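Local coordinates for protein triphenylmethane reductase (Citrobacter sp., PDB 2JL1) that binds NADP(H) through a Rossmann-type fold and probably uses it to reduce and decolourise triphenylmethane dyes, at residues V162-N171 and Y252-K262. Numbering follows the deposited sequence.
Sequences VTNAGSGIVN and YDAISKGEASK. With GOL (glycerol), chain F.
Thr163 sits squarely over one face of the Tyr252 ring: its CB lies 3.8 Å from the ring centroid and only 7° off the normal, a CH-pi contact. OG1 is tucked between the backbone N and the carbonyl carbon, where it accepts from Ala165 N in an ST turn and bonds to His223, while CG2 is left over the ring near CZ. At the ring edge the Asn164 amide stands almost upright, its plane 85° from that of the ring, and OD1 approaches Tyr252 CB to 3.1 Å; this buried oxygen has no hydrogen-bond partner in the model. Asn164 ND2 bonds to Ala249 O and to a water shared with Asp253 OD2. At the end of the type II' turn from Ala165 to Gly168, Gly168 CA comes within 3.4 Å of Ile255 O, near the end of helix 242-256. That end is a Schellman motif with Gly258 as C-prime residue, judged by the bonds Glu259 N to Ala254 O and Gly258 N to Ile255 O. The loop leaving strand 160-163 thus packs along the last turn of this helix, in a region apart from the seven-stranded parallel sheet. Val170 CG2 meets Ile255 CG2 at 3.8 Å, and a water joins Ile169 O, Ile255 O and Ala260 N. Asn171 ND2 donates to Lys262 O (2.8 Å, 172° at the hydrogen), with the acceptor close to the amide plane. A glycerol, probably from crystallisation, takes both ends of the same amide: its O1 donates to Asn171 OD1 and its O2 accepts from ND2.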
ATOM      1  N   VAL A 162      11.449 -30.932 -14.604  1.00 22.74           N
ATOM      2  CA  VAL A 162      12.649 -30.088 -14.566  1.00 23.01           C
ATOM      3  C   VAL A 162      12.303 -28.734 -13.921  1.00 22.86           C
ATOM      4  O   VAL A 162      11.404 -28.013 -14.399  1.00 23.41           O
ATOM      5  CB  VAL A 162      13.254 -29.901 -16.010  1.00 22.86           C
ATOM      6  CG1 VAL A 162      14.520 -29.043 -15.989  1.00 22.70           C
ATOM      7  CG2 VAL A 162      13.581 -31.236 -16.631  1.00 22.95           C
ATOM      8  N   THR A 163      12.944 -28.424 -12.795  1.00 22.35           N
ATOM      9  CA  THR A 163      12.714 -27.149 -12.100  1.00 21.21           C
ATOM     10  C   THR A 163      14.007 -26.638 -11.525  1.00 21.39           C
ATOM     11  O   THR A 163      14.927 -27.401 -11.316  1.00 21.09           O
ATOM     12  CB  THR A 163      11.801 -27.314 -10.845  1.00 20.22           C
ATOM     13  OG1 THR A 163      12.582 -27.816  -9.755  1.00 21.86           O
ATOM     14  CG2 THR A 163      10.653 -28.251 -11.103  1.00 19.59           C
ATOM     15  N   ASN A 164      14.051 -25.352 -11.199  1.00 21.65           N
ATOM     16  CA  ASN A 164      15.136 -24.841 -10.363  1.00 21.39           C
ATOM     17  C   ASN A 164      14.691 -24.570  -8.919  1.00 21.32           C
ATOM     18  O   ASN A 164      15.246 -23.689  -8.266  1.00 21.38           O
ATOM     19  CB  ASN A 164      15.767 -23.581 -10.986  1.00 20.47           C
ATOM     20  CG  ASN A 164      14.740 -22.517 -11.328  1.00 22.47           C
ATOM     21  OD1 ASN A 164      13.735 -22.804 -11.970  1.00 22.82           O
ATOM     22  ND2 ASN A 164      14.991 -21.276 -10.909  1.00 25.16           N
ATOM     23  N   ALA A 165      13.749 -25.373  -8.409  1.00 21.01           N
ATOM     24  CA  ALA A 165      13.192 -25.197  -7.056  1.00 21.17           C
ATOM     25  C   ALA A 165      13.955 -25.920  -5.955  1.00 21.04           C
ATOM     26  O   ALA A 165      13.676 -25.719  -4.775  1.00 20.85           O
ATOM     27  CB  ALA A 165      11.727 -25.640  -7.021  1.00 20.10           C
ATOM     28  N   GLY A 166      14.914 -26.758  -6.323  1.00 21.91           N
ATOM     29  CA  GLY A 166      15.583 -27.631  -5.368  1.00 21.51           C
ATOM     30  C   GLY A 166      14.599 -28.427  -4.524  1.00 22.21           C
ATOM     31  O   GLY A 166      13.637 -29.029  -5.046  1.00 23.04           O
ATOM     32  N   SER A 167      14.834 -28.409  -3.211  1.00 20.76           N
ATOM     33  CA  SER A 167      14.000 -29.086  -2.260  1.00 22.07           C
ATOM     34  C   SER A 167      13.124 -28.067  -1.547  1.00 20.78           C
ATOM     35  O   SER A 167      12.678 -28.304  -0.442  1.00 21.83           O
ATOM     36  CB  SER A 167      14.871 -29.863  -1.255  1.00 22.27           C
ATOM     37  OG  SER A 167      15.614 -28.972  -0.435  1.00 27.18           O
ATOM     38  N   GLY A 168      12.871 -26.935  -2.212  1.00 20.18           N
ATOM     39  CA  GLY A 168      11.989 -25.913  -1.716  1.00 19.40           C
ATOM     40  C   GLY A 168      10.605 -26.476  -1.414  1.00 19.10           C
ATOM     41  O   GLY A 168      10.077 -27.329  -2.137  1.00 18.98           O
ATOM     42  N   ILE A 169      10.063 -26.037  -0.287  1.00 19.17           N
ATOM     43  CA  ILE A 169       8.791 -26.520   0.211  1.00 19.95           C
ATOM     44  C   ILE A 169       7.626 -25.716  -0.396  1.00 20.21           C
ATOM     45  O   ILE A 169       7.719 -24.493  -0.534  1.00 21.46           O
ATOM     46  CB  ILE A 169       8.789 -26.459   1.756  1.00 20.15           C
ATOM     47  CG1 ILE A 169       9.827 -27.461   2.320  1.00 19.77           C
ATOM     48  CG2 ILE A 169       7.402 -26.743   2.318  1.00 20.92           C
ATOM     49  CD1 ILE A 169      10.126 -27.233   3.821  1.00 21.04           C
ATOM     50  N   VAL A 170       6.531 -26.398  -0.746  1.00 20.35           N
ATOM     51  CA  VAL A 170       5.414 -25.749  -1.425  1.00 18.37           C
ATOM     52  C   VAL A 170       4.108 -25.911  -0.633  1.00 19.40           C
ATOM     53  O   VAL A 170       3.618 -27.018  -0.439  1.00 20.08           O
ATOM     54  CB  VAL A 170       5.226 -26.272  -2.888  1.00 19.12           C
ATOM     55  CG1 VAL A 170       4.182 -25.425  -3.648  1.00 16.92           C
ATOM     56  CG2 VAL A 170       6.561 -26.246  -3.678  1.00 16.45           C
ATOM     57  N   ASN A 171       3.515 -24.785  -0.259  1.00 18.56           N
ATOM     58  CA  ASN A 171       2.289 -24.749   0.560  1.00 18.78           C
ATOM     59  C   ASN A 171       1.056 -24.425  -0.304  1.00 18.78           C
ATOM     60  O   ASN A 171       0.014 -23.954   0.203  1.00 18.92           O
ATOM     61  CB  ASN A 171       2.475 -23.702   1.666  1.00 18.13           C
ATOM     62  CG  ASN A 171       2.595 -22.293   1.099  1.00 17.99           C
ATOM     63  OD1 ASN A 171       2.520 -22.099  -0.138  1.00 20.32           O
ATOM     64  ND2 ASN A 171       2.777 -21.311   1.975  1.00 18.23           N
ATOM     65  N   TYR A 252      10.104 -20.659  -9.262  1.00 23.18           N
ATOM     66  CA  TYR A 252      10.857 -21.805  -8.747  1.00 22.68           C
ATOM     67  C   TYR A 252      12.014 -21.324  -7.868  1.00 22.52           C
ATOM     68  O   TYR A 252      12.299 -21.905  -6.843  1.00 21.97           O
ATOM     69  CB  TYR A 252      11.425 -22.633  -9.893  1.00 22.39           C
ATOM     70  CG  TYR A 252      10.434 -23.497 -10.649  1.00 22.70           C
ATOM     71  CD1 TYR A 252       9.340 -24.093 -10.013  1.00 22.92           C
ATOM     72  CD2 TYR A 252      10.648 -23.785 -11.993  1.00 23.31           C
ATOM     73  CE1 TYR A 252       8.457 -24.918 -10.717  1.00 23.78           C
ATOM     74  CE2 TYR A 252       9.778 -24.610 -12.715  1.00 24.92           C
ATOM     75  CZ  TYR A 252       8.687 -25.167 -12.067  1.00 25.34           C
ATOM     76  OH  TYR A 252       7.860 -25.991 -12.774  1.00 26.43           O
ATOM     77  N   ASP A 253      12.659 -20.239  -8.265  1.00 22.31           N
ATOM     78  CA  ASP A 253      13.801 -19.720  -7.498  1.00 23.08           C
ATOM     79  C   ASP A 253      13.330 -19.221  -6.122  1.00 21.87           C
ATOM     80  O   ASP A 253      13.986 -19.464  -5.113  1.00 21.88           O
ATOM     81  CB  ASP A 253      14.528 -18.609  -8.296  1.00 23.54           C
ATOM     82  CG  ASP A 253      15.752 -18.078  -7.572  1.00 25.11           C
ATOM     83  OD1 ASP A 253      15.694 -16.949  -7.061  1.00 29.84           O
ATOM     84  OD2 ASP A 253      16.761 -18.794  -7.489  1.00 27.29           O
ATOM     85  N   ALA A 254      12.183 -18.554  -6.077  1.00 20.51           N
ATOM     86  CA  ALA A 254      11.643 -18.060  -4.811  1.00 20.07           C
ATOM     87  C   ALA A 254      11.329 -19.273  -3.929  1.00 19.78           C
ATOM     88  O   ALA A 254      11.648 -19.290  -2.749  1.00 19.21           O
ATOM     89  CB  ALA A 254      10.362 -17.197  -5.062  1.00 19.93           C
ATOM     90  N   ILE A 255      10.729 -20.295  -4.535  1.00 18.95           N
ATOM     91  CA  ILE A 255      10.438 -21.544  -3.834  1.00 20.25           C
ATOM     92  C   ILE A 255      11.725 -22.163  -3.263  1.00 19.93           C
ATOM     93  O   ILE A 255      11.743 -22.532  -2.076  1.00 20.31           O
ATOM     94  CB  ILE A 255       9.618 -22.542  -4.714  1.00 20.47           C
ATOM     95  CG1 ILE A 255       8.179 -22.036  -4.908  1.00 20.92           C
ATOM     96  CG2 ILE A 255       9.591 -23.973  -4.078  1.00 18.51           C
ATOM     97  CD1 ILE A 255       7.441 -22.803  -6.031  1.00 21.47           C
ATOM     98  N   SER A 256      12.813 -22.220  -4.066  1.00 19.49           N
ATOM     99  CA  SER A 256      14.086 -22.751  -3.563  1.00 20.10           C
ATOM    100  C   SER A 256      14.607 -21.961  -2.360  1.00 21.21           C
ATOM    101  O   SER A 256      15.461 -22.461  -1.646  1.00 19.76           O
ATOM    102  CB  SER A 256      15.172 -22.748  -4.627  1.00 19.45           C
ATOM    103  OG  SER A 256      15.672 -21.442  -4.831  1.00 18.82           O
ATOM    104  N   LYS A 257      14.100 -20.737  -2.163  1.00 21.00           N
ATOM    105  CA  LYS A 257      14.531 -19.857  -1.056  1.00 22.18           C
ATOM    106  C   LYS A 257      13.492 -19.759   0.074  1.00 22.38           C
ATOM    107  O   LYS A 257      13.590 -18.868   0.945  1.00 21.74           O
ATOM    108  CB  LYS A 257      14.852 -18.448  -1.604  1.00 22.64           C
ATOM    109  CG  LYS A 257      16.147 -18.429  -2.433  1.00 23.96           C
ATOM    110  CD  LYS A 257      16.276 -17.193  -3.319  1.00 23.79           C
ATOM    111  CE  LYS A 257      17.577 -17.222  -4.116  1.00 26.71           C
ATOM    112  NZ  LYS A 257      17.537 -16.103  -5.124  1.00 30.31           N
ATOM    113  N   GLY A 258      12.508 -20.663   0.071  1.00 21.49           N
ATOM    114  CA  GLY A 258      11.555 -20.752   1.163  1.00 22.56           C
ATOM    115  C   GLY A 258      10.291 -19.903   1.039  1.00 22.53           C
ATOM    116  O   GLY A 258       9.535 -19.787   2.002  1.00 22.76           O
ATOM    117  N   GLU A 259      10.064 -19.335  -0.146  1.00 22.61           N
ATOM    118  CA  GLU A 259       8.916 -18.453  -0.401  1.00 23.28           C
ATOM    119  C   GLU A 259       7.570 -19.091  -0.045  1.00 23.35           C
ATOM    120  O   GLU A 259       6.669 -18.406   0.427  1.00 23.99           O
ATOM    121  CB  GLU A 259       8.921 -18.013  -1.884  1.00 24.73           C
ATOM    122  CG  GLU A 259       7.653 -17.281  -2.385  1.00 24.51           C
ATOM    123  CD  GLU A 259       7.570 -15.855  -1.892  1.00 28.02           C
ATOM    124  OE1 GLU A 259       8.576 -15.313  -1.362  1.00 28.32           O
ATOM    125  OE2 GLU A 259       6.474 -15.288  -2.010  1.00 28.98           O
ATOM    126  N   ALA A 260       7.417 -20.386  -0.297  1.00 23.12           N
ATOM    127  CA  ALA A 260       6.117 -21.023  -0.094  1.00 22.33           C
ATOM    128  C   ALA A 260       6.161 -22.068   1.032  1.00 22.60           C
ATOM    129  O   ALA A 260       5.358 -22.985   1.086  1.00 22.98           O
ATOM    130  CB  ALA A 260       5.617 -21.613  -1.427  1.00 23.48           C
ATOM    131  N   SER A 261       7.061 -21.860   1.979  1.00 22.06           N
ATOM    132  CA  SER A 261       7.409 -22.883   2.961  1.00 21.63           C
ATOM    133  C   SER A 261       6.686 -22.704   4.298  1.00 21.76           C
ATOM    134  O   SER A 261       6.804 -23.553   5.175  1.00 22.42           O
ATOM    135  CB  SER A 261       8.912 -22.844   3.218  1.00 21.27           C
ATOM    136  OG  SER A 261       9.295 -21.626   3.839  1.00 19.02           O
ATOM    137  N   LYS A 262       5.982 -21.596   4.485  1.00 22.44           N
ATOM    138  CA  LYS A 262       5.232 -21.378   5.738  1.00 22.53           C
ATOM    139  C   LYS A 262       3.791 -21.889   5.691  1.00 22.47           C
ATOM    140  O   LYS A 262       3.159 -21.820   4.665  1.00 21.76           O
ATOM    141  CB  LYS A 262       5.230 -19.900   6.115  1.00 23.89           C
ATOM    142  CG  LYS A 262       6.550 -19.413   6.651  1.00 25.97           C
ATOM    143  CD  LYS A 262       6.676 -17.912   6.567  1.00 34.42           C
ATOM    144  CE  LYS A 262       5.898 -17.177   7.641  1.00 37.46           C
ATOM    145  NZ  LYS A 262       6.209 -15.712   7.555  1.00 41.97           N
TER
HETATM  146  C1  GOL F1292       3.228 -18.837  -1.114  1.00 29.60           C
HETATM  147  O1  GOL F1292       2.163 -19.735  -1.404  1.00 22.96           O
HETATM  148  C2  GOL F1292       2.917 -17.949   0.111  1.00 27.61           C
HETATM  149  O2  GOL F1292       3.397 -18.526   1.287  1.00 26.70           O
HETATM  150  C3  GOL F1292       3.625 -16.598  -0.035  1.00 29.18           C
HETATM  151  O3  GOL F1292       4.381 -16.195   1.090  1.00 26.38           O
HETATM  152  O   HOH W   1       8.966 -27.127 -15.422  1.00 54.89           O
HETATM  153  O   HOH W   2      17.148 -20.817  -8.833  1.00 28.14           O
HETATM  154  O   HOH W   3       9.455 -22.441  -0.626  1.00 18.29           O